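Trehalose monomycolate transport factor A (Mycolicibacterium smegmatis MC2 155, PDB 6T84) is required for MmpL3-dependent transport of trehalose monomycolate to the cell wall, through an N-terminal domain that binds MmpL3 and whose cytoplasmic part forms this structure. Local coordinates at residues Arg12-Lys15 / Ser16-Lys19; Lys34-Arg38 / Gly39-Thr43; Leu104-Gly108 / Pro109-Tyr113; Gln161-Glu164 / Gly165-Thr168. All coordinates share one frame; numbering follows the deposited sequence.

Contact 1: Arg12-Lys15 / Ser16-Lys19. With SO4 (sulfate ion), chain B.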
loop_
_atom_site.group_PDB
_atom_site.type_symbol
_atom_site.label_atom_id
_atom_site.label_comp_id
_atom_site.label_asym_id
_atom_site.label_seq_id
_atom_site.Cartn_x
_atom_site.Cartn_y
_atom_site.Cartn_z
ATOM N N ARG A 12 -19.321 -10.805 -3.289
ATOM C CA ARG A 12 -20.425 -9.987 -3.755
ATOM C C ARG A 12 -20.184 -8.523 -3.418
ATOM O O ARG A 12 -20.428 -7.639 -4.251
ATOM C CB ARG A 12 -21.718 -10.460 -3.087
ATOM C CG ARG A 12 -22.939 -9.614 -3.379
ATOM C CD ARG A 12 -24.169 -10.189 -2.685
ATOM N NE ARG A 12 -24.549 -11.494 -3.227
ATOM C CZ ARG A 12 -24.213 -12.664 -2.690
ATOM N NH1 ARG A 12 -23.482 -12.713 -1.587
ATOM N NH2 ARG A 12 -24.608 -13.791 -3.263
ATOM N N ARG A 13 -19.726 -8.257 -2.193
ATOM C CA ARG A 13 -19.508 -6.872 -1.770
ATOM C C ARG A 13 -18.359 -6.237 -2.550
ATOM O O ARG A 13 -18.453 -5.069 -2.925
ATOM C CB ARG A 13 -19.255 -6.823 -0.258
ATOM C CG ARG A 13 -20.508 -7.121 0.550
ATOM C CD ARG A 13 -20.334 -7.095 2.112
ATOM N NE ARG A 13 -19.458 -8.128 2.701
ATOM C CZ ARG A 13 -18.211 -7.890 3.162
ATOM N NH1 ARG A 13 -17.645 -6.655 3.084
ATOM N NH2 ARG A 13 -17.527 -8.895 3.712
ATOM N N ARG A 14 -17.292 -6.996 -2.831
ATOM C CA ARG A 14 -16.186 -6.446 -3.600
ATOM C C ARG A 14 -16.615 -6.171 -5.047
ATOM O O ARG A 14 -16.221 -5.147 -5.636
ATOM C CB ARG A 14 -14.982 -7.399 -3.510
ATOM C CG ARG A 14 -13.701 -6.869 -4.224
ATOM C CD ARG A 14 -13.047 -5.726 -3.418
ATOM N NE ARG A 14 -12.705 -6.104 -2.032
ATOM C CZ ARG A 14 -11.608 -6.772 -1.630
ATOM N NH1 ARG A 14 -10.738 -7.285 -2.514
ATOM N NH2 ARG A 14 -11.422 -7.019 -0.329
ATOM N N LYS A 15 -17.422 -7.053 -5.640
ATOM C CA LYS A 15 -17.968 -6.802 -6.983
ATOM C C LYS A 15 -18.875 -5.565 -7.013
ATOM O O LYS A 15 -18.810 -4.768 -7.964
ATOM C CB LYS A 15 -18.720 -8.070 -7.469
ATOM C CG LYS A 15 -18.784 -8.205 -8.982
ATOM C CD LYS A 15 -19.507 -9.495 -9.390
ATOM C CE LYS A 15 -18.821 -10.756 -8.871
ATOM N NZ LYS A 15 -19.343 -12.003 -9.529
ATOM N N SER A 16 -19.736 -5.391 -5.996
ATOM C CA SER A 16 -20.578 -4.199 -5.933
ATOM C C SER A 16 -19.733 -2.934 -5.845
ATOM O O SER A 16 -20.040 -1.919 -6.489
ATOM C CB SER A 16 -21.533 -4.283 -4.725
ATOM O OG SER A 16 -22.329 -3.090 -4.560
ATOM N N TRP A 17 -18.695 -2.952 -5.009
ATOM C CA TRP A 17 -17.837 -1.789 -4.849
ATOM C C TRP A 17 -17.087 -1.488 -6.139
ATOM O O TRP A 17 -16.982 -0.320 -6.527
ATOM C CB TRP A 17 -16.892 -2.090 -3.700
ATOM C CG TRP A 17 -15.884 -1.060 -3.425
ATOM C CD1 TRP A 17 -16.072 0.128 -2.750
ATOM C CD2 TRP A 17 -14.500 -1.095 -3.780
ATOM N NE1 TRP A 17 -14.894 0.808 -2.661
ATOM C CE2 TRP A 17 -13.909 0.081 -3.265
ATOM C CE3 TRP A 17 -13.689 -2.021 -4.473
ATOM C CZ2 TRP A 17 -12.560 0.377 -3.418
ATOM C CZ3 TRP A 17 -12.354 -1.738 -4.625
ATOM C CH2 TRP A 17 -11.796 -0.537 -4.099
ATOM N N ALA A 18 -16.596 -2.520 -6.823
ATOM C CA ALA A 18 -15.959 -2.317 -8.120
ATOM C C ALA A 18 -16.924 -1.637 -9.082
ATOM O O ALA A 18 -16.572 -0.678 -9.787
ATOM C CB ALA A 18 -15.526 -3.664 -8.702
ATOM N N LYS A 19 -18.173 -2.101 -9.118
ATOM C CA LYS A 19 -19.165 -1.482 -10.008
ATOM C C LYS A 19 -19.386 -0.005 -9.647
ATOM O O LYS A 19 -19.455 0.843 -10.530
ATOM C CB LYS A 19 -20.491 -2.259 -9.943
ATOM C CG LYS A 19 -21.607 -1.648 -10.767
ATOM C CD LYS A 19 -22.910 -2.415 -10.464
ATOM C CE LYS A 19 -24.039 -1.971 -11.405
ATOM N NZ LYS A 19 -25.305 -2.723 -11.145
HETATM S S SO4 B . -20.022 -14.330 -1.978
HETATM O O1 SO4 B . -20.029 -12.960 -1.500
HETATM O O2 SO4 B . -19.123 -14.581 -3.118
HETATM O O3 SO4 B . -19.717 -15.267 -0.885
HETATM O O4 SO4 B . -21.425 -14.593 -2.279
#
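Arg14 and Trp17 lie side by side on helix 10-21, an amphipathic alpha-helix whose buried flank here includes these two residues and Ala18. The CD methylene of Arg14 comes to 3.9 Å from CE3 of Trp17, while the guanidinium and indole planes stand 76° apart, so the contact is made by the aliphatic shank and not by stacked flat groups. With CG anti to the backbone N, Arg14 runs out from the helix alongside the indole, bending at chi2 and chi3, and its charged end goes into a salt bridge with Asp66 and a cation-pi contact with Trp162. Ala18, small enough for close packing, rests on Val53 of strand 52-57, which Arg14 and Trp17 also touch. A long arginine suits this flank because its methylenes can pack while its charge is paired. Successive i to i+4 backbone bonds join the two halves, among them Ala18 N to Arg14 O at 2.9 Å. The other flank, with Arg12, Lys15 and Lys19, is exposed; Lys19 is fully extended and its end leads away from the helix. Here Arg12 meets a sulfate, probably from the crystallisation liquor: its backbone N donates to sulfate O1 at 2.9 Å, nearly straight at 172°.

Contact 2: Lys34-Arg38 / Gly39-Thr43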
loop_
_atom_site.group_PDB
_atom_site.type_symbol
_atom_site.label_atom_id
_atom_site.label_comp_id
_atom_site.label_asym_id
_atom_site.label_seq_id
_atom_site.Cartn_x
_atom_site.Cartn_y
_atom_site.Cartn_z
ATOM N N LYS A 34 3.235 -11.032 -8.570
ATOM C CA LYS A 34 4.658 -11.102 -8.826
ATOM C C LYS A 34 5.277 -9.739 -9.027
ATOM O O LYS A 34 6.501 -9.621 -8.972
ATOM C CB LYS A 34 4.917 -11.970 -10.067
ATOM C CG LYS A 34 4.600 -13.446 -9.849
ATOM C CD LYS A 34 4.955 -14.282 -11.084
ATOM C CE LYS A 34 4.761 -15.777 -10.843
ATOM N NZ LYS A 34 3.333 -16.146 -10.623
ATOM N N ARG A 35 4.476 -8.684 -9.209
ATOM C CA ARG A 35 5.118 -7.424 -9.538
ATOM C C ARG A 35 5.589 -6.672 -8.309
ATOM O O ARG A 35 6.336 -5.703 -8.464
ATOM C CB ARG A 35 4.274 -6.521 -10.439
ATOM C CG ARG A 35 2.915 -6.211 -9.953
ATOM C CD ARG A 35 2.213 -5.308 -10.956
ATOM N NE ARG A 35 2.096 -5.947 -12.263
ATOM C CZ ARG A 35 2.581 -5.438 -13.388
ATOM N NH1 ARG A 35 3.201 -4.261 -13.375
ATOM N NH2 ARG A 35 2.434 -6.109 -14.527
ATOM N N TRP A 36 5.201 -7.118 -7.115
ATOM C CA TRP A 36 5.579 -6.426 -5.876
ATOM C C TRP A 36 6.350 -7.354 -4.951
ATOM O O TRP A 36 6.062 -8.557 -4.879
ATOM C CB TRP A 36 4.331 -5.911 -5.142
ATOM C CG TRP A 36 3.534 -5.033 -6.029
ATOM C CD1 TRP A 36 3.895 -3.803 -6.505
ATOM C CD2 TRP A 36 2.272 -5.336 -6.608
ATOM N NE1 TRP A 36 2.903 -3.313 -7.334
ATOM C CE2 TRP A 36 1.884 -4.222 -7.390
ATOM C CE3 TRP A 36 1.405 -6.430 -6.504
ATOM C CZ2 TRP A 36 0.690 -4.195 -8.102
ATOM C CZ3 TRP A 36 0.203 -6.394 -7.193
ATOM C CH2 TRP A 36 -0.141 -5.290 -7.987
ATOM N N LYS A 37 7.363 -6.809 -4.275
ATOM C CA LYS A 37 8.306 -7.644 -3.545
ATOM C C LYS A 37 8.408 -7.314 -2.065
ATOM O O LYS A 37 8.996 -8.108 -1.319
ATOM C CB LYS A 37 9.722 -7.520 -4.144
ATOM C CG LYS A 37 9.792 -7.724 -5.662
ATOM C CD LYS A 37 9.803 -9.182 -5.967
ATOM C CE LYS A 37 10.250 -9.447 -7.380
ATOM N NZ LYS A 37 10.222 -10.918 -7.625
ATOM N N ARG A 38 7.913 -6.154 -1.624
ATOM C CA ARG A 38 8.165 -5.706 -0.253
ATOM C C ARG A 38 6.857 -5.608 0.538
ATOM O O ARG A 38 5.844 -6.182 0.131
ATOM C CB ARG A 38 8.933 -4.375 -0.278
ATOM C CG ARG A 38 10.288 -4.475 -0.933
ATOM C CD ARG A 38 11.137 -3.277 -0.538
ATOM N NE ARG A 38 12.406 -3.211 -1.214
ATOM C CZ ARG A 38 13.572 -3.331 -0.597
ATOM N NH1 ARG A 38 13.640 -3.538 0.716
ATOM N NH2 ARG A 38 14.676 -3.214 -1.286
ATOM N N GLY A 39 6.865 -4.890 1.673
ATOM C CA GLY A 39 5.673 -4.806 2.500
ATOM C C GLY A 39 5.186 -6.188 2.853
ATOM O O GLY A 39 5.983 -7.083 3.185
ATOM N N VAL A 40 3.873 -6.413 2.719
ATOM C CA VAL A 40 3.341 -7.751 2.987
ATOM C C VAL A 40 3.743 -8.794 1.970
ATOM O O VAL A 40 3.569 -9.992 2.243
ATOM C CB VAL A 40 1.807 -7.812 3.143
ATOM C CG1 VAL A 40 1.381 -6.974 4.273
ATOM C CG2 VAL A 40 1.110 -7.358 1.902
ATOM N N MET A 41 4.291 -8.393 0.825
ATOM C CA MET A 41 4.639 -9.372 -0.202
ATOM C C MET A 41 5.872 -10.192 0.164
ATOM O O MET A 41 6.028 -11.300 -0.351
ATOM C CB MET A 41 4.876 -8.706 -1.551
ATOM C CG MET A 41 3.826 -7.774 -2.029
ATOM S SD MET A 41 2.176 -8.521 -2.092
ATOM C CE MET A 41 1.211 -7.065 -2.468
ATOM N N SER A 42 6.723 -9.702 1.068
ATOM C CA SER A 42 7.923 -10.473 1.378
ATOM C C SER A 42 7.651 -11.629 2.338
ATOM O O SER A 42 8.386 -12.622 2.319
ATOM C CB SER A 42 9.036 -9.564 1.894
ATOM O OG SER A 42 8.635 -8.860 3.058
ATOM N N THR A 43 6.602 -11.535 3.162
ATOM C CA THR A 43 6.273 -12.574 4.134
ATOM C C THR A 43 5.213 -13.557 3.629
ATOM O O THR A 43 4.590 -14.262 4.431
ATOM C CB THR A 43 5.869 -11.965 5.480
ATOM O OG1 THR A 43 4.728 -11.112 5.311
ATOM C CG2 THR A 43 7.022 -11.153 6.064
#
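The chain reverses tightly at Arg38-Met41: Met41 N donates to Arg38 O at 2.8 Å, a bent bond of 142° whose donor stands above the carbonyl plane. Gly39 has a positive phi of 55°, a conformation that favours glycine. Val40 and Met41 have 3-10 geometry, and a weak bond from Ser42 N to Gly39 O repeats the i to i+3 spacing. The reversal folds Met41 back alongside Trp36, the two side chains pointing the same way. CG of Met41 lies 3.7 Å from CB of Trp36, and its methyl CE is 4.1 Å from the indole CE3. With chi1 at -51° and a bend at chi2, the flexible thioether follows the tryptophan instead of stretching away from it. All this belongs to the long loop between strands 28-29 and 49-50, whose apolar side chains pack on the large antiparallel sheet: Trp36 meets Phe65 and Trp148, while Met41 reaches Val73. On the polar side, Ser42 OG makes a weak hydrogen bond to Glu98, and Arg38 extends from CG to NE and forms a salt bridge with Asp100.

Contact 3: Leu104-Gly108 / Pro109-Tyr113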
loop_
_atom_site.group_PDB
_atom_site.type_symbol
_atom_site.label_atom_id
_atom_site.label_comp_id
_atom_site.label_asym_id
_atom_site.label_seq_id
_atom_site.Cartn_x
_atom_site.Cartn_y
_atom_site.Cartn_z
ATOM N N LEU A 104 14.033 4.658 10.479
ATOM C CA LEU A 104 14.263 6.098 10.586
ATOM C C LEU A 104 13.739 6.670 11.904
ATOM O O LEU A 104 14.438 7.461 12.557
ATOM C CB LEU A 104 13.586 6.804 9.400
ATOM C CG LEU A 104 13.647 8.350 9.456
ATOM C CD1 LEU A 104 15.091 8.870 9.440
ATOM C CD2 LEU A 104 12.805 9.041 8.380
ATOM N N GLY A 105 12.527 6.314 12.318
ATOM C CA GLY A 105 12.029 6.848 13.583
ATOM C C GLY A 105 10.545 6.549 13.752
ATOM O O GLY A 105 9.890 5.995 12.866
ATOM N N ALA A 106 10.031 6.865 14.921
ATOM C CA ALA A 106 8.616 6.711 15.232
ATOM C C ALA A 106 7.863 7.983 14.888
ATOM O O ALA A 106 8.372 9.113 15.070
ATOM C CB ALA A 106 8.426 6.479 16.719
ATOM N N ILE A 107 6.608 7.811 14.458
ATOM C CA ILE A 107 5.663 8.927 14.355
ATOM C C ILE A 107 4.331 8.432 14.883
ATOM O O ILE A 107 3.612 7.703 14.188
ATOM C CB ILE A 107 5.480 9.482 12.936
ATOM C CG1 ILE A 107 6.806 9.753 12.234
ATOM C CG2 ILE A 107 4.592 10.758 12.986
ATOM C CD1 ILE A 107 6.622 10.169 10.729
ATOM N N GLY A 108 3.965 8.862 16.069
ATOM C CA GLY A 108 2.662 8.493 16.562
ATOM C C GLY A 108 2.491 6.998 16.682
ATOM O O GLY A 108 3.289 6.295 17.311
ATOM N N PRO A 109 1.424 6.481 16.069
ATOM C CA PRO A 109 1.127 5.060 16.163
ATOM C C PRO A 109 1.995 4.235 15.239
ATOM O O PRO A 109 1.802 3.009 15.174
ATOM C CB PRO A 109 -0.345 5.017 15.696
ATOM C CG PRO A 109 -0.425 6.113 14.680
ATOM C CD PRO A 109 0.416 7.220 15.272
ATOM N N ARG A 110 2.893 4.883 14.453
ATOM C CA ARG A 110 3.628 4.214 13.365
ATOM C C ARG A 110 5.140 4.338 13.533
ATOM O O ARG A 110 5.669 5.169 14.298
ATOM C CB ARG A 110 3.185 4.814 12.004
ATOM C CG ARG A 110 1.783 4.358 11.593
ATOM C CD ARG A 110 1.117 5.233 10.573
ATOM N NE ARG A 110 -0.024 4.527 10.037
ATOM C CZ ARG A 110 -1.284 4.782 10.270
ATOM N NH1 ARG A 110 -1.645 5.831 11.017
ATOM N NH2 ARG A 110 -2.181 4.000 9.729
ATOM N N MET A 111 5.849 3.513 12.743
ATOM C CA MET A 111 7.285 3.582 12.572
ATOM C C MET A 111 7.583 3.734 11.093
ATOM O O MET A 111 6.868 3.177 10.256
ATOM C CB MET A 111 7.944 2.284 13.093
ATOM C CG MET A 111 7.664 1.997 14.559
ATOM S SD MET A 111 8.807 3.000 15.505
ATOM C CE MET A 111 8.267 2.645 17.207
ATOM N N VAL A 112 8.614 4.512 10.780
ATOM C CA VAL A 112 9.067 4.740 9.412
ATOM C C VAL A 112 10.384 4.009 9.205
ATOM O O VAL A 112 11.320 4.193 9.993
ATOM C CB VAL A 112 9.274 6.241 9.135
ATOM C CG1 VAL A 112 9.636 6.444 7.664
ATOM C CG2 VAL A 112 8.029 7.045 9.538
ATOM N N TYR A 113 10.457 3.220 8.125
ATOM C CA TYR A 113 11.665 2.509 7.730
ATOM C C TYR A 113 12.009 2.960 6.309
ATOM O O TYR A 113 11.112 3.265 5.496
ATOM C CB TYR A 113 11.442 0.967 7.738
ATOM C CG TYR A 113 10.991 0.474 9.081
ATOM C CD1 TYR A 113 9.631 0.478 9.414
ATOM C CD2 TYR A 113 11.881 0.002 10.005
ATOM C CE1 TYR A 113 9.174 -0.022 10.624
ATOM C CE2 TYR A 113 11.412 -0.455 11.273
ATOM C CZ TYR A 113 10.072 -0.447 11.547
ATOM O OH TYR A 113 9.588 -0.840 12.780
HETATM O O HOH W 1 5.383 4.734 17.131
#
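Ile107 and Val112 meet on one face of the two strands, their side chains crossing obliquely. In the valine conformer described, the tip of the isoleucine, CD1, settles 3.6 Å from Val112 CG2, with CG1 a little farther back. Because CG1 is anti to the carbonyl carbon (chi1 -49°) and the chain then runs on extended, that methyl is carried toward the valine. Val112 presents its other branch, CG1, to Leu104, whose CD2 lies alongside at 4.2 Å. The short, branched valine thus forms a knob between two longer chains, and Gly105, directly paired with it, adds no side chain to that face. Glycine suits the backbone angles there (phi 169°, psi 173°), which would jam a CB against Leu104 O. On the opposite face a smaller fit is made: the methyl of Ala106 touches SD of Met111 at 3.7 Å, the thioether bending at chi2 over a residue too small to hinder it.

The frame is a beta hairpin of strands 102-107 and 110-114, closed by a type II' turn from Ile107 to Arg110. Gly108 supplies the positive phi of its first corner and Pro109 the second. Arg110 N donates to Ile107 O, and a water bridges Gly108 O and Arg110 O. Farther along, a classic beta bulge sets Leu104 and Gly105 against Val112: Leu104 N reaches Val112 O at 2.8 Å, and Gly105 N adds a weak bond to that oxygen. Helices 117-123 and 126-134 pack against this face at Leu104 and Ile107 respectively. Arg110 turns its guanidinium away to backbone carbonyls including Ala132 O.

Contact 4: Gln161-Glu164 / Gly165-Thr168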
loop_
_atom_site.group_PDB
_atom_site.type_symbol
_atom_site.label_atom_id
_atom_site.label_comp_id
_atom_site.label_asym_id
_atom_site.label_seq_id
_atom_site.Cartn_x
_atom_site.Cartn_y
_atom_site.Cartn_z
ATOM N N GLN A 161 -14.018 0.864 4.508
ATOM C CA GLN A 161 -12.570 0.815 4.680
ATOM C C GLN A 161 -11.843 0.728 3.337
ATOM O O GLN A 161 -10.739 1.278 3.209
ATOM C CB GLN A 161 -12.176 -0.342 5.582
ATOM C CG GLN A 161 -12.468 0.089 7.037
ATOM C CD GLN A 161 -12.527 -1.062 8.004
ATOM O OE1 GLN A 161 -13.056 -2.120 7.687
ATOM N NE2 GLN A 161 -12.000 -0.852 9.212
ATOM N N TRP A 162 -12.435 0.070 2.327
ATOM C CA TRP A 162 -11.810 0.082 1.000
ATOM C C TRP A 162 -11.807 1.485 0.435
ATOM O O TRP A 162 -10.783 1.933 -0.102
ATOM C CB TRP A 162 -12.522 -0.882 0.027
ATOM C CG TRP A 162 -12.647 -2.291 0.553
ATOM C CD1 TRP A 162 -11.848 -2.902 1.484
ATOM C CD2 TRP A 162 -13.680 -3.231 0.213
ATOM N NE1 TRP A 162 -12.324 -4.177 1.735
ATOM C CE2 TRP A 162 -13.456 -4.395 0.985
ATOM C CE3 TRP A 162 -14.787 -3.190 -0.661
ATOM C CZ2 TRP A 162 -14.314 -5.518 0.930
ATOM C CZ3 TRP A 162 -15.606 -4.311 -0.752
ATOM C CH2 TRP A 162 -15.368 -5.464 0.040
ATOM N N ASP A 163 -12.917 2.225 0.584
ATOM C CA ASP A 163 -12.927 3.619 0.130
ATOM C C ASP A 163 -11.909 4.463 0.907
ATOM O O ASP A 163 -11.195 5.275 0.310
ATOM C CB ASP A 163 -14.321 4.201 0.303
ATOM C CG ASP A 163 -15.244 3.869 -0.845
ATOM O OD1 ASP A 163 -14.744 3.427 -1.910
ATOM O OD2 ASP A 163 -16.463 4.096 -0.699
ATOM N N GLU A 164 -11.814 4.293 2.238
ATOM C CA GLU A 164 -10.824 5.065 2.949
ATOM C C GLU A 164 -9.415 4.648 2.536
ATOM O O GLU A 164 -8.502 5.466 2.486
ATOM C CB GLU A 164 -11.033 4.849 4.450
ATOM C CG GLU A 164 -10.103 5.692 5.357
ATOM C CD GLU A 164 -10.101 7.215 5.087
ATOM O OE1 GLU A 164 -11.092 7.789 4.573
ATOM O OE2 GLU A 164 -9.076 7.852 5.413
ATOM N N GLY A 165 -9.233 3.379 2.157
ATOM C CA GLY A 165 -7.923 2.931 1.702
ATOM C C GLY A 165 -7.511 3.577 0.398
ATOM O O GLY A 165 -6.326 3.893 0.197
ATOM N N LEU A 166 -8.471 3.753 -0.527
ATOM C CA LEU A 166 -8.151 4.500 -1.748
ATOM C C LEU A 166 -7.678 5.893 -1.400
ATOM O O LEU A 166 -6.696 6.364 -1.966
ATOM C CB LEU A 166 -9.329 4.607 -2.726
ATOM C CG LEU A 166 -9.897 3.341 -3.353
ATOM C CD1 LEU A 166 -11.051 3.766 -4.229
ATOM C CD2 LEU A 166 -8.812 2.596 -4.140
ATOM N N ARG A 167 -8.364 6.572 -0.474
ATOM C CA ARG A 167 -7.921 7.915 -0.105
ATOM C C ARG A 167 -6.560 7.879 0.576
ATOM O O ARG A 167 -5.726 8.774 0.365
ATOM C CB ARG A 167 -8.961 8.589 0.796
ATOM C CG ARG A 167 -8.627 10.022 1.162
ATOM C CD ARG A 167 -8.500 10.878 -0.082
ATOM N NE ARG A 167 -9.766 10.954 -0.807
ATOM C CZ ARG A 167 -9.913 11.514 -2.002
ATOM N NH1 ARG A 167 -8.873 12.052 -2.619
ATOM N NH2 ARG A 167 -11.106 11.538 -2.579
ATOM N N THR A 168 -6.322 6.867 1.422
ATOM C CA THR A 168 -5.053 6.780 2.141
ATOM C C THR A 168 -3.884 6.544 1.180
ATOM O O THR A 168 -2.832 7.189 1.309
ATOM C CB THR A 168 -5.167 5.672 3.179
ATOM O OG1 THR A 168 -6.234 6.037 4.096
ATOM C CG2 THR A 168 -3.840 5.564 4.030
HETATM O O HOH W 2 -6.135 8.645 5.296
#
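Glu164 O is gripped twice by Thr168, through the backbone N and through OG1, each at 2.8 Å. The amide is tilted only modestly, 17°, from the carbonyl plane, whereas the hydroxyl comes in from above it, 43° out, so both donors fit on one oxygen. OG1 is brought back over the preceding turn by its position anti to the carbonyl carbon, chi1 -61°; a threonine in a helix can satisfy its hydroxyl in this way while remaining buried. The carboxylate of Glu164 folds toward the same hydroxyl by a bend at chi2, the two side chains crossing at about a right angle. A water closes the gap, donating to Glu164 OE2 at 3.0 Å and to Thr168 OG1 at 2.9 Å. The bond from Thr168 N to Glu164 O is the regular i to i+4 bond of helix 159-175, and the hydroxyl adds a second. Gly165 N completes another such backbone bond to Gln161 O at 2.8 Å. The side chain of Leu166 packs onto Trp17 and His21. Helix 10-21 therefore lies against Trp162 and Leu166, with Asp163 OD1 accepting from both Trp17 and His21, while Glu164 and Thr168 touch Pro136 in the loop before strand 141-144.

Contacts 1 and 4 each lie within one helix, yet they meet directly: helices 10-21 and 159-175 join where the Trp17 and Trp162 rings pack edge-to-face. Contact 2 belongs to a loop, 34-43, and contact 3 to a hairpin at the edge of the nine-stranded sheet; their centres are 20 Å apart and they do not touch. Each combines buried and exposed residues, but contact 2 lies nearest the chain's centre and is rich in apolar side chains facing the sheet, whereas contact 1, its centre about 20 Å from the chain's centre, turns a basic flank outward. Contact 4 joins its side chains through a water between Glu164 and Thr168, contact 3 through an apolar face that helices cover.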